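Local coordinates for Ifi204 (Mus musculus domesticus, PDB 5YZW), which acts as an interferon-inducible DNA sensor of the PYHIN family, probably recognising DNA through HIN domains such as this one, built of two OB-like barrels, at residues 75-79 and 80-84; 92-95 and 96-100; 46-50 and 51-55. One frame throughout, in Å; residues are numbered along the deposited sequence. Where two conformers were deposited one is given.

Contact 1. Residues 75-79 and 80-84; sequences LEIYR and ASCVS
Ile77, the last residue of strand 74-77, faces Cys82 and Val83 across a tight turn in the first OB-like barrel of the HIN domain. The packed side is apolar. Ile77 CG2 lies 3.7 Å from Cys82 CB, and Ile77 CD1 reaches Val83 CG2 at 4.0 Å, the two branched side chains crossing at about a right angle. Beta-branched residues such as Ile77 and Val83 are at home in extended strands, and Val46, Ile65 and Phe57 continue the same apolar interior around Ile77. The 3-10 segment 80-82 brings the chain back: Cys82 N donates to Arg79 O (3.0 Å, 160°).

The outer side is looser. With CG anti to its own carbonyl carbon (chi1 -66°) and a bend at chi3, Arg79 folds back so that one face of its guanidinium lies over Tyr78 CB. Cys82 SG sits at the edge of that group, 4.0 Å from Arg79 NH1, while Ser81 OG touches only the methylene Arg79 CB, at 3.6 Å. The chemistry thus divides by depth: a small, weakly polar cysteine can border both the oily interior and a surface arginine, and the hydrogen bond from residues 80-84 to 75-79 runs between backbone atoms, making little demand on side chains.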
loop_
_atom_site.group_PDB
_atom_site.type_symbol
_atom_site.label_atom_id
_atom_site.label_comp_id
_atom_site.label_asym_id
_atom_site.label_seq_id
_atom_site.Cartn_x
_atom_site.Cartn_y
_atom_site.Cartn_z
ATOM N N LEU A 75 -7.920 6.248 -0.582
ATOM C CA LEU A 75 -9.341 6.213 -0.240
ATOM C C LEU A 75 -9.477 5.513 1.103
ATOM O O LEU A 75 -9.029 4.370 1.265
ATOM C CB LEU A 75 -10.174 5.480 -1.293
ATOM C CG LEU A 75 -10.208 5.976 -2.729
ATOM C CD1 LEU A 75 -11.373 5.305 -3.475
ATOM C CD2 LEU A 75 -10.326 7.494 -2.799
ATOM N N GLU A 76 -10.076 6.200 2.073
ATOM C CA GLU A 76 -10.168 5.677 3.429
ATOM C C GLU A 76 -11.597 5.218 3.720
ATOM O O GLU A 76 -12.555 5.940 3.430
ATOM C CB GLU A 76 -9.705 6.727 4.445
ATOM C CG GLU A 76 -8.193 7.036 4.346
ATOM C CD GLU A 76 -7.663 7.874 5.503
ATOM O OE1 GLU A 76 -6.415 7.929 5.672
ATOM O OE2 GLU A 76 -8.476 8.491 6.223
ATOM N N ILE A 77 -11.724 4.018 4.288
ATOM C CA ILE A 77 -12.992 3.397 4.667
ATOM C C ILE A 77 -12.950 3.123 6.165
ATOM O O ILE A 77 -12.077 2.385 6.640
ATOM C CB ILE A 77 -13.231 2.084 3.908
ATOM C CG1 ILE A 77 -13.216 2.325 2.395
ATOM C CG2 ILE A 77 -14.533 1.455 4.370
ATOM C CD1 ILE A 77 -13.399 1.071 1.572
ATOM N N TYR A 78 -13.903 3.682 6.903
ATOM C CA TYR A 78 -13.896 3.594 8.356
ATOM C C TYR A 78 -14.964 2.676 8.944
ATOM O O TYR A 78 -14.895 2.370 10.140
ATOM C CB TYR A 78 -14.050 5.003 8.946
ATOM C CG TYR A 78 -12.801 5.837 8.759
ATOM C CD1 TYR A 78 -11.700 5.651 9.583
ATOM C CD2 TYR A 78 -12.706 6.784 7.741
ATOM C CE1 TYR A 78 -10.555 6.395 9.417
ATOM C CE2 TYR A 78 -11.548 7.543 7.568
ATOM C CZ TYR A 78 -10.481 7.335 8.409
ATOM O OH TYR A 78 -9.318 8.061 8.259
ATOM N N ARG A 79 -15.943 2.229 8.158
ATOM C CA ARG A 79 -17.052 1.429 8.681
ATOM C C ARG A 79 -17.436 0.326 7.706
ATOM O O ARG A 79 -17.419 0.532 6.490
ATOM C CB ARG A 79 -18.307 2.282 8.948
ATOM C CG ARG A 79 -18.164 3.312 10.062
ATOM C CD ARG A 79 -19.076 4.526 9.815
ATOM N NE ARG A 79 -18.401 5.782 10.155
ATOM C CZ ARG A 79 -17.834 6.604 9.269
ATOM N NH1 ARG A 79 -17.861 6.314 7.973
ATOM N NH2 ARG A 79 -17.241 7.720 9.676
ATOM N N ALA A 80 -17.840 -0.826 8.254
ATOM C CA ALA A 80 -18.351 -1.923 7.435
ATOM C C ALA A 80 -19.540 -1.492 6.570
ATOM O O ALA A 80 -19.682 -1.948 5.427
ATOM C CB ALA A 80 -18.751 -3.102 8.332
ATOM N N SER A 81 -20.397 -0.603 7.086
ATOM C CA SER A 81 -21.571 -0.161 6.327
ATOM C C SER A 81 -21.211 0.583 5.045
ATOM O O SER A 81 -22.100 0.811 4.215
ATOM C CB SER A 81 -22.468 0.744 7.187
ATOM O OG SER A 81 -21.681 1.670 7.922
ATOM N N CYS A 82 -19.941 0.955 4.861
ATOM C CA CYS A 82 -19.537 1.702 3.675
ATOM C C CYS A 82 -19.538 0.853 2.410
ATOM O O CYS A 82 -19.483 1.410 1.310
ATOM C CB CYS A 82 -18.117 2.287 3.854
ATOM S SG CYS A 82 -17.875 3.430 5.254
ATOM N N VAL A 83 -19.541 -0.473 2.532
ATOM C CA VAL A 83 -19.263 -1.365 1.408
ATOM C C VAL A 83 -20.386 -2.393 1.287
ATOM O O VAL A 83 -20.814 -2.972 2.289
ATOM C CB VAL A 83 -17.901 -2.078 1.582
ATOM C CG1 VAL A 83 -17.608 -2.961 0.379
ATOM C CG2 VAL A 83 -16.754 -1.054 1.804
ATOM N N SER A 84 -20.875 -2.607 0.061
ATOM C CA SER A 84 -21.816 -3.689 -0.245
ATOM C C SER A 84 -21.295 -4.428 -1.474
ATOM O O SER A 84 -20.514 -3.870 -2.252
ATOM C CB SER A 84 -23.240 -3.156 -0.477
ATOM O OG SER A 84 -23.274 -2.365 -1.643
#

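Contact 2. Residues 92-95 and 96-100; sequences MVIS and NTLRQ
An N-cap opens helix 96-103, which lies in the connection between the two OB-like barrels of the HIN domain. The capping residue is Ser95, whose OG accepts a hydrogen bond from Leu98 N at 3.2 Å with an N-H...O angle of 150°. Its chi1 of 64° places the hydroxyl between the backbone N and the carbonyl carbon, from where it bends over to one of the amides of the first turn. Serine suits the position because its side chain is short enough to turn back on the backbone and still carries an acceptor. The regular helical pattern starts at the same residue, since Arg99 N donates to Ser95 O at 2.9 Å.

The residue before the cap adds a second clasp. Ile94 and Arg99 stand where the two halves of a hydrophobic staple would be, but here the helical half is the aliphatic stem of an arginine: Ile94 CG2 packs 3.6 Å from Arg99 CG. Extended from CG to NE, the arginine runs across the isoleucine at about a right angle, and its guanidinium lays one face over Ile94 CB. Arg99 NE then donates to Ile94 O at 3.3 Å, a bent bond (137°) whose acceptor is tilted from the guanidinium plane. Arginine fits because its methylenes and its N-H serve the same neighbour. On the buried side, Leu98 CD2 meets Ile94 CG2 at 4.1 Å.

Arg99 NH2 also lies close to Arg60 NH1, a pair of like charges. Beyond the clasp, Ile94 and Arg99 both rest on Met14 of strand 11-25, and Arg99 touches Leu16 of the same strand; through these contacts the start of helix 96-103 lies against the first barrel.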
loop_
_atom_site.group_PDB
_atom_site.type_symbol
_atom_site.label_atom_id
_atom_site.label_comp_id
_atom_site.label_asym_id
_atom_site.label_seq_id
_atom_site.Cartn_x
_atom_site.Cartn_y
_atom_site.Cartn_z
ATOM N N MET A 92 -18.177 -6.505 -15.038
ATOM C CA MET A 92 -17.124 -5.513 -14.993
ATOM C C MET A 92 -15.941 -6.091 -15.744
ATOM O O MET A 92 -15.631 -7.279 -15.610
ATOM C CB MET A 92 -16.735 -5.158 -13.555
ATOM C CG MET A 92 -15.950 -3.867 -13.438
ATOM S SD MET A 92 -16.174 -3.033 -11.849
ATOM C CE MET A 92 -15.494 -1.444 -12.275
ATOM N N VAL A 93 -15.302 -5.266 -16.560
ATOM C CA VAL A 93 -14.071 -5.646 -17.235
ATOM C C VAL A 93 -12.985 -4.633 -16.877
ATOM O O VAL A 93 -13.203 -3.418 -16.958
ATOM C CB VAL A 93 -14.270 -5.741 -18.756
ATOM C CG1 VAL A 93 -14.978 -4.490 -19.280
ATOM C CG2 VAL A 93 -12.928 -5.966 -19.448
ATOM N N ILE A 94 -11.829 -5.136 -16.461
ATOM C CA ILE A 94 -10.668 -4.314 -16.138
ATOM C C ILE A 94 -9.624 -4.609 -17.206
ATOM O O ILE A 94 -9.080 -5.720 -17.259
ATOM C CB ILE A 94 -10.140 -4.612 -14.728
ATOM C CG1 ILE A 94 -11.302 -4.678 -13.730
ATOM C CG2 ILE A 94 -9.091 -3.583 -14.290
ATOM C CD1 ILE A 94 -11.928 -3.328 -13.426
ATOM N N SER A 95 -9.362 -3.632 -18.073
ATOM C CA SER A 95 -8.398 -3.829 -19.150
ATOM C C SER A 95 -7.061 -4.298 -18.590
ATOM O O SER A 95 -6.666 -3.923 -17.482
ATOM C CB SER A 95 -8.217 -2.535 -19.943
ATOM O OG SER A 95 -7.659 -1.514 -19.136
ATOM N N ASN A 96 -6.380 -5.154 -19.357
ATOM C CA ASN A 96 -5.096 -5.678 -18.910
ATOM C C ASN A 96 -4.080 -4.559 -18.727
ATOM O O ASN A 96 -3.217 -4.639 -17.845
ATOM C CB ASN A 96 -4.592 -6.727 -19.904
ATOM C CG ASN A 96 -3.483 -7.601 -19.332
ATOM O OD1 ASN A 96 -2.609 -7.130 -18.602
ATOM N ND2 ASN A 96 -3.514 -8.887 -19.671
ATOM N N THR A 97 -4.178 -3.499 -19.532
ATOM C CA THR A 97 -3.289 -2.357 -19.350
ATOM C C THR A 97 -3.544 -1.672 -18.012
ATOM O O THR A 97 -2.597 -1.285 -17.314
ATOM C CB THR A 97 -3.463 -1.365 -20.498
ATOM O OG1 THR A 97 -4.842 -0.997 -20.594
ATOM C CG2 THR A 97 -3.042 -2.002 -21.804
ATOM N N LEU A 98 -4.821 -1.518 -17.631
ATOM C CA LEU A 98 -5.128 -0.892 -16.347
ATOM C C LEU A 98 -4.723 -1.793 -15.190
ATOM O O LEU A 98 -4.257 -1.306 -14.149
ATOM C CB LEU A 98 -6.613 -0.539 -16.262
ATOM C CG LEU A 98 -7.062 0.075 -14.935
ATOM C CD1 LEU A 98 -6.271 1.331 -14.600
ATOM C CD2 LEU A 98 -8.540 0.384 -14.973
ATOM N N ARG A 99 -4.876 -3.111 -15.360
ATOM C CA ARG A 99 -4.442 -4.056 -14.337
ATOM C C ARG A 99 -2.953 -3.919 -14.063
ATOM O O ARG A 99 -2.533 -3.788 -12.907
ATOM C CB ARG A 99 -4.771 -5.487 -14.761
ATOM C CG ARG A 99 -6.246 -5.829 -14.685
ATOM C CD ARG A 99 -6.512 -7.294 -14.983
ATOM N NE ARG A 99 -7.931 -7.614 -14.859
ATOM C CZ ARG A 99 -8.507 -8.039 -13.738
ATOM N NH1 ARG A 99 -7.782 -8.199 -12.636
ATOM N NH2 ARG A 99 -9.807 -8.306 -13.719
ATOM N N GLN A 100 -2.131 -3.947 -15.113
ATOM C CA GLN A 100 -0.699 -3.884 -14.854
ATOM C C GLN A 100 -0.294 -2.499 -14.370
ATOM O O GLN A 100 0.579 -2.381 -13.504
ATOM C CB GLN A 100 0.105 -4.286 -16.092
ATOM C CG GLN A 100 1.640 -4.411 -15.868
ATOM C CD GLN A 100 2.050 -4.907 -14.463
ATOM O OE1 GLN A 100 2.504 -4.134 -13.619
ATOM N NE2 GLN A 100 1.877 -6.200 -14.221
#

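Contact 3. Residues 46-50 and 51-55; sequences VKVFD and TALKS
Where strand 43-48 ends, the backbone curls into a short 3-10 segment, Leu53 N donating to Asp50 O at 3.0 Å with a nearly straight N-H...O angle of 167°. This is a turn at the rim of the first OB-like barrel, and Asp50 makes it an Asx turn as well: its OD1 accepts from Ala52 N at 3.2 Å, the donor standing above the carboxylate plane. With CG anti to the backbone N (chi1 -171°), the carboxylate lies beside the carbonyl carbon, on the side of the amide of Ala52. OD1 of Asp50 also lies against the methyl group of Ala52, 3.4 Å from CB. The other oxygen, OD2, is taken by the backbone N of Ala80, so that one aspartate ties two turns together. Replacing Asp50 by alanine removes both oxygens and is likely to leave the amides of Ala52 and Ala80 without their carboxylate acceptor, with the two turns less firmly joined.

Beneath the polar layer the contact is apolar. Val48 CG1 meets Leu53 at two points, 3.9 Å from CB and 3.9 Å from CD1, and the side chains cross at about a right angle. Valine suits the strand end, being compact and branched at CB, whereas the longer leucine can reach back from the turn into the interior, where it also touches Ile77; Phe57 packs on Val48. Phe49 points the other way, and its ring lies nearly parallel to that of Tyr78. At the outer side of the bend a water molecule bridges the corner, accepting from Thr51 N at 2.8 Å and donating to Phe49 O at 3.3 Å.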
loop_
_atom_site.group_PDB
_atom_site.type_symbol
_atom_site.label_atom_id
_atom_site.label_comp_id
_atom_site.label_asym_id
_atom_site.label_seq_id
_atom_site.Cartn_x
_atom_site.Cartn_y
_atom_site.Cartn_z
ATOM N N VAL A 46 -6.579 1.918 -1.335
ATOM C CA VAL A 46 -7.602 1.967 -0.301
ATOM C C VAL A 46 -6.985 1.582 1.033
ATOM O O VAL A 46 -6.278 0.571 1.126
ATOM C CB VAL A 46 -8.777 1.021 -0.623
ATOM C CG1 VAL A 46 -9.855 1.116 0.461
ATOM C CG2 VAL A 46 -9.359 1.354 -1.989
ATOM N N LYS A 47 -7.301 2.359 2.063
ATOM C CA LYS A 47 -7.005 2.039 3.450
ATOM C C LYS A 47 -8.308 1.676 4.146
ATOM O O LYS A 47 -9.219 2.508 4.243
ATOM C CB LYS A 47 -6.340 3.225 4.141
ATOM C CG LYS A 47 -4.848 3.348 3.848
ATOM C CD LYS A 47 -4.330 4.744 4.233
ATOM C CE LYS A 47 -2.795 4.836 4.144
ATOM N NZ LYS A 47 -2.351 6.174 4.602
ATOM N N VAL A 48 -8.398 0.436 4.618
ATOM C CA VAL A 48 -9.597 -0.103 5.246
ATOM C C VAL A 48 -9.326 -0.193 6.735
ATOM O O VAL A 48 -8.508 -1.014 7.178
ATOM C CB VAL A 48 -9.974 -1.467 4.658
ATOM C CG1 VAL A 48 -11.188 -2.037 5.381
ATOM C CG2 VAL A 48 -10.235 -1.320 3.147
ATOM N N PHE A 49 -10.003 0.656 7.515
ATOM C CA PHE A 49 -9.802 0.697 8.962
ATOM C C PHE A 49 -10.844 -0.086 9.761
ATOM O O PHE A 49 -10.706 -0.187 10.985
ATOM C CB PHE A 49 -9.768 2.152 9.444
ATOM C CG PHE A 49 -8.610 2.936 8.894
ATOM C CD1 PHE A 49 -7.323 2.729 9.378
ATOM C CD2 PHE A 49 -8.800 3.862 7.874
ATOM C CE1 PHE A 49 -6.244 3.445 8.872
ATOM C CE2 PHE A 49 -7.731 4.576 7.369
ATOM C CZ PHE A 49 -6.447 4.367 7.874
ATOM N N ASP A 50 -11.881 -0.633 9.114
ATOM C CA ASP A 50 -12.787 -1.607 9.733
ATOM C C ASP A 50 -12.472 -2.961 9.104
ATOM O O ASP A 50 -12.987 -3.295 8.030
ATOM C CB ASP A 50 -14.253 -1.226 9.521
ATOM C CG ASP A 50 -15.211 -2.092 10.330
ATOM O OD1 ASP A 50 -14.797 -3.157 10.841
ATOM O OD2 ASP A 50 -16.395 -1.712 10.442
ATOM N N THR A 51 -11.636 -3.750 9.780
ATOM C CA THR A 51 -11.169 -4.977 9.153
ATOM C C THR A 51 -12.227 -6.061 9.130
ATOM O O THR A 51 -11.969 -7.137 8.569
ATOM C CB THR A 51 -9.876 -5.465 9.836
ATOM O OG1 THR A 51 -10.108 -5.662 11.237
ATOM C CG2 THR A 51 -8.800 -4.411 9.656
ATOM N N ALA A 52 -13.424 -5.805 9.668
ATOM C CA ALA A 52 -14.523 -6.718 9.377
ATOM C C ALA A 52 -14.714 -6.865 7.875
ATOM O O ALA A 52 -15.149 -7.919 7.399
ATOM C CB ALA A 52 -15.827 -6.248 10.036
ATOM N N LEU A 53 -14.345 -5.838 7.116
ATOM C CA LEU A 53 -14.479 -5.846 5.663
ATOM C C LEU A 53 -13.519 -6.808 4.965
ATOM O O LEU A 53 -13.596 -6.925 3.734
ATOM C CB LEU A 53 -14.274 -4.428 5.134
ATOM C CG LEU A 53 -15.444 -3.481 5.396
ATOM C CD1 LEU A 53 -15.100 -2.052 4.980
ATOM C CD2 LEU A 53 -16.650 -3.976 4.615
ATOM N N LYS A 54 -12.629 -7.487 5.704
ATOM C CA LYS A 54 -11.742 -8.477 5.095
ATOM C C LYS A 54 -12.515 -9.468 4.220
ATOM O O LYS A 54 -12.066 -9.822 3.124
ATOM C CB LYS A 54 -10.961 -9.204 6.199
ATOM C CG LYS A 54 -10.103 -10.380 5.750
ATOM C CD LYS A 54 -9.636 -11.184 6.980
ATOM C CE LYS A 54 -8.798 -12.384 6.581
ATOM N NZ LYS A 54 -8.084 -12.978 7.746
ATOM N N SER A 55 -13.699 -9.898 4.666
ATOM C CA SER A 55 -14.499 -10.836 3.876
ATOM C C SER A 55 -14.992 -10.262 2.552
ATOM O O SER A 55 -15.434 -11.032 1.698
ATOM C CB SER A 55 -15.713 -11.319 4.675
ATOM O OG SER A 55 -16.559 -10.234 5.002
HETATM O O HOH W 1 -10.896 -3.120 12.422
#

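Contacts 1 and 3 are neighbours, their centres 7 Å apart: strands 43-48 and 74-77 run parallel in one sheet of the first barrel, and each strand is followed by a short 3-10 segment. In both, buried aliphatic groups lie below a more polar rim, but in contact 1 the hydrogen bond across the turn is between backbone atoms, whereas contact 3 adds a carboxylate and a water. Contact 2 lies in the connection between barrels, its centre about 24 Å from that of contact 1 and 23 Å from that of contact 3. There a helix is capped, and a hydroxyl and a guanidinium join the backbone bond and the apolar packing. Each contact is only partly buried.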